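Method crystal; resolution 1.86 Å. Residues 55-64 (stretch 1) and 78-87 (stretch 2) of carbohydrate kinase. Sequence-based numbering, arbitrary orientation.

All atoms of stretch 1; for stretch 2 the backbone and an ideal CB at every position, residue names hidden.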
# COMPACT_ATOMS: atom_id res chain seq x y z
N GLU A 55 -10.82 7.62 -9.55
CA GLU A 55 -10.03 8.73 -10.09
C GLU A 55 -8.95 8.99 -9.02
O GLU A 55 -9.24 9.50 -7.95
CB GLU A 55 -10.91 9.96 -10.36
CG GLU A 55 -10.06 11.17 -10.90
CD GLU A 55 -10.89 12.34 -11.40
OE1 GLU A 55 -12.11 12.16 -11.56
OE2 GLU A 55 -10.31 13.43 -11.62
N VAL A 56 -7.71 8.60 -9.31
CA VAL A 56 -6.67 8.60 -8.26
C VAL A 56 -5.62 9.64 -8.56
O VAL A 56 -5.19 9.76 -9.73
CB VAL A 56 -6.00 7.20 -8.06
CG1 VAL A 56 -4.99 7.23 -6.85
CG2 VAL A 56 -7.09 6.11 -7.85
N ARG A 57 -5.23 10.39 -7.52
CA ARG A 57 -4.11 11.34 -7.61
C ARG A 57 -3.09 10.97 -6.52
O ARG A 57 -3.48 10.50 -5.43
CB ARG A 57 -4.62 12.78 -7.43
CG ARG A 57 -3.52 13.83 -7.23
CD ARG A 57 -4.16 15.18 -7.01
NE ARG A 57 -3.18 16.27 -6.89
CZ ARG A 57 -3.53 17.54 -6.66
NH1 ARG A 57 -4.80 17.84 -6.45
NH2 ARG A 57 -2.61 18.48 -6.59
N ILE A 58 -1.80 11.15 -6.80
CA ILE A 58 -0.76 10.90 -5.76
C ILE A 58 0.18 12.10 -5.59
O ILE A 58 0.57 12.74 -6.57
CB ILE A 58 0.05 9.58 -6.01
CG1 ILE A 58 1.02 9.30 -4.82
CG2 ILE A 58 0.83 9.59 -7.40
CD1 ILE A 58 1.55 7.85 -4.84
N ILE A 59 0.55 12.38 -4.34
CA ILE A 59 1.57 13.36 -4.02
C ILE A 59 2.69 12.58 -3.31
O ILE A 59 2.49 12.05 -2.19
CB ILE A 59 1.02 14.42 -3.07
CG1 ILE A 59 -0.14 15.18 -3.70
CG2 ILE A 59 2.15 15.51 -2.71
CD1 ILE A 59 -0.90 16.08 -2.62
N ALA A 60 3.84 12.46 -4.00
CA ALA A 60 5.02 11.83 -3.42
C ALA A 60 6.25 12.73 -3.59
O ALA A 60 6.40 13.37 -4.66
CB ALA A 60 5.27 10.51 -4.07
N PRO A 61 7.16 12.75 -2.60
CA PRO A 61 8.45 13.47 -2.78
C PRO A 61 9.13 12.89 -4.00
O PRO A 61 9.08 11.66 -4.23
CB PRO A 61 9.22 13.14 -1.50
CG PRO A 61 8.11 12.99 -0.44
CD PRO A 61 7.08 12.13 -1.26
N ARG A 62 9.67 13.75 -4.85
CA ARG A 62 10.20 13.32 -6.14
C ARG A 62 11.49 14.11 -6.39
O ARG A 62 11.56 15.29 -6.10
CB ARG A 62 9.20 13.65 -7.23
CG ARG A 62 9.60 13.34 -8.65
CD ARG A 62 9.65 11.81 -8.96
NE ARG A 62 8.39 11.14 -8.53
CZ ARG A 62 7.21 11.23 -9.17
NH1 ARG A 62 7.06 11.93 -10.30
NH2 ARG A 62 6.15 10.62 -8.65
N GLY A 63 12.47 13.46 -7.00
CA GLY A 63 13.69 14.16 -7.44
C GLY A 63 13.60 14.84 -8.81
O GLY A 63 12.65 14.63 -9.55
N GLY A 64 14.61 15.62 -9.18
CA GLY A 64 14.61 16.23 -10.49
C GLY A 64 15.27 15.38 -11.56
O GLY A 64 15.96 15.92 -12.42
N UNK A 78 -1.02 3.87 -15.59
CA UNK A 78 -2.07 3.30 -14.77
C UNK A 78 -3.25 4.26 -14.60
O UNK A 78 -4.21 3.96 -13.88
CB UNK A 78 -1.51 2.91 -13.40
N UNK A 79 -3.19 5.42 -15.25
CA UNK A 79 -4.26 6.43 -15.10
C UNK A 79 -4.23 7.25 -13.81
O UNK A 79 -5.19 7.95 -13.47
CB UNK A 79 -5.62 5.73 -15.19
N UNK A 80 -3.11 7.21 -13.09
CA UNK A 80 -2.98 7.96 -11.84
C UNK A 80 -2.48 9.34 -12.20
O UNK A 80 -1.48 9.47 -12.95
CB UNK A 80 -2.04 7.27 -10.85
N UNK A 81 -3.12 10.35 -11.63
CA UNK A 81 -2.64 11.74 -11.72
C UNK A 81 -1.45 11.93 -10.77
O UNK A 81 -1.59 11.84 -9.56
CB UNK A 81 -3.76 12.73 -11.38
N UNK A 82 -0.29 12.17 -11.35
CA UNK A 82 0.96 12.32 -10.59
C UNK A 82 1.20 13.80 -10.40
O UNK A 82 1.54 14.49 -11.36
CB UNK A 82 2.14 11.66 -11.30
N UNK A 83 1.03 14.28 -9.17
CA UNK A 83 1.40 15.68 -8.84
C UNK A 83 2.48 15.63 -7.76
O UNK A 83 2.19 15.68 -6.59
CB UNK A 83 0.19 16.49 -8.37
N UNK A 84 3.75 15.48 -8.16
CA UNK A 84 4.83 15.20 -7.21
C UNK A 84 5.25 16.40 -6.38
O UNK A 84 5.10 17.58 -6.82
CB UNK A 84 6.05 14.67 -7.96
N UNK A 85 5.76 16.12 -5.19
CA UNK A 85 6.44 17.15 -4.37
C UNK A 85 7.90 17.18 -4.82
O UNK A 85 8.76 16.52 -4.24
CB UNK A 85 6.33 16.86 -2.87
N UNK A 86 8.17 17.92 -5.89
CA UNK A 86 9.48 17.87 -6.61
C UNK A 86 10.55 18.70 -5.95
O UNK A 86 10.31 19.90 -5.62
CB UNK A 86 9.32 18.35 -8.05
N UNK A 87 11.74 18.09 -5.77
CA UNK A 87 12.94 18.79 -5.29
C UNK A 87 14.02 18.62 -6.32
O UNK A 87 14.66 17.58 -6.42
CB UNK A 87 13.40 18.27 -3.93

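Stretch 2 runs parallel to stretch 1, and its backbone bonds on both sides of a short interruption set what each side chain can reach. At position 78 the ideal CB has nothing of stretch 1 within 5.5 Å, so this contact sets no preference; the residue is Ala78. At position 79 an ideal CB would also find nothing of stretch 1 within 5.5 Å, but the phi of 77° by itself favours glycine. Gly79 indeed occupies it, closing the preceding helix in a Schellman motif.

At position 80 the CB points sideways, 4.2 Å from Val56 O and 5.1 Å from Ile58 CG2. With the aliphatic groups of Val56 and Ile58 nearby, a valine, isoleucine or leucine would suit. The residue is Val80, whose CG1 lies 3.6 Å from Ile58 CG2 and 4.4 Å from Val56 CG1.

Position 81 pairs with Arg57, its CB 4.0 Å from Arg57 CA and on the same face of the sheet. The backbone is held from both directions: its N donates to Val56 O (2.9 Å) and its O accepts from Ile58 N (2.9 Å). Beside the extended arginine, an acidic or polar chain would fit, as would one with a long aliphatic part. Glu81 brings a negative charge, yet its OE2 stays 4.4 Å from Arg57 NE and well out of the guanidinium plane, so the attraction is one of charge without a directed N-H.

The CB of position 82 lies on the other face, 4.6 Å from Ile58 CG2 and 4.9 Å from Arg62 NH2. The folded arginine presents its guanidinium here, which favours aspartate or glutamate, with asparagine a neutral alternative. Asp82 forms a two-pronged salt bridge: Arg62 NH1 donates to Asp82 OD2 (2.8 Å) and Arg62 NH2 to Asp82 OD1 (2.9 Å). A water links Asp82 OD1 with Ile58 O and Ala60 N.

At position 83 the CB points toward stretch 1, only 3.7 Å from Arg57 NE. A short acceptor is called for, and serine, threonine or aspartate could supply it. In Thr83, chi1 is p and OG1 accepts from Arg57 NE at 2.8 Å, near the guanidinium plane, while the backbone Thr83 N donates to Ile58 O (3.1 Å).

Position 84 has its CB tight against Arg62 CB, at 3.4 Å. A compact side chain is plausible, and because the backbone N makes no hydrogen bond to stretch 1, proline is admissible. Pro84 places its CB over one face of the Arg62 guanidinium.

Pairing resumes at position 85, where N donates to Ala60 O (2.9 Å) and O accepts from Arg62 N (3.0 Å). Its CB is 4.4 Å from Ile59 CG2, so several apolar residues would serve. The end of Phe85 leads away, leaving its CB to meet that methyl.

At position 86 the ideal CB lies on the face of Arg62, 4.3 Å from Arg62 O, with no charge or pocket that demands a partner, so serine, threonine, valine or a longer polar chain would do; Thr86 has OG1 4.3 Å from Arg62 CB. Position 87 donates from N to Arg62 O (2.8 Å) and could carry many side chains; Phe87 sets its ring obliquely near that oxygen.

Stretch 2, residues 78-87: AGVEDTPFTF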
# COMPACT_ATOMS: atom_id res chain seq x y z
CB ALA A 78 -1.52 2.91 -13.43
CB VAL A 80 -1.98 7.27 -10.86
CG1 VAL A 80 -1.68 8.13 -9.61
CG2 VAL A 80 -2.48 5.82 -10.44
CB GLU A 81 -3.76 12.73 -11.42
CG GLU A 81 -3.31 14.22 -11.59
CD GLU A 81 -4.33 15.24 -11.08
OE1 GLU A 81 -5.36 14.83 -10.49
OE2 GLU A 81 -4.08 16.47 -11.24
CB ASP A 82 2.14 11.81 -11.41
CG ASP A 82 3.46 11.84 -10.64
OD1 ASP A 82 3.48 11.38 -9.47
OD2 ASP A 82 4.47 12.30 -11.22
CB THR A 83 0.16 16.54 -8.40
OG1 THR A 83 -0.47 15.97 -7.26
CG2 THR A 83 -0.90 16.65 -9.51
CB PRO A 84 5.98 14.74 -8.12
CG PRO A 84 5.75 15.54 -9.40
CD PRO A 84 4.24 15.56 -9.56
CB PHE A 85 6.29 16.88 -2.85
CG PHE A 85 6.21 18.15 -1.99
CD1 PHE A 85 5.22 18.28 -1.02
CD2 PHE A 85 7.11 19.20 -2.19
CE1 PHE A 85 5.11 19.45 -0.23
CE2 PHE A 85 7.04 20.36 -1.39
CZ PHE A 85 6.03 20.50 -0.42
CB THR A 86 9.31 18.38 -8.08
OG1 THR A 86 8.33 17.55 -8.73
CG2 THR A 86 10.61 18.32 -8.88
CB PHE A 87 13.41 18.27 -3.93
CG PHE A 87 12.37 18.40 -2.88
CD1 PHE A 87 12.19 19.62 -2.22
CD2 PHE A 87 11.52 17.33 -2.61
CE1 PHE A 87 11.17 19.78 -1.25
CE2 PHE A 87 10.50 17.46 -1.61
CZ PHE A 87 10.33 18.69 -0.96
O HOH W 1 -7.27 13.11 -10.49
O HOH W 2 -7.25 7.34 -11.66
O HOH W 3 -6.63 10.51 -11.93
O HOH W 4 3.45 12.41 -6.96
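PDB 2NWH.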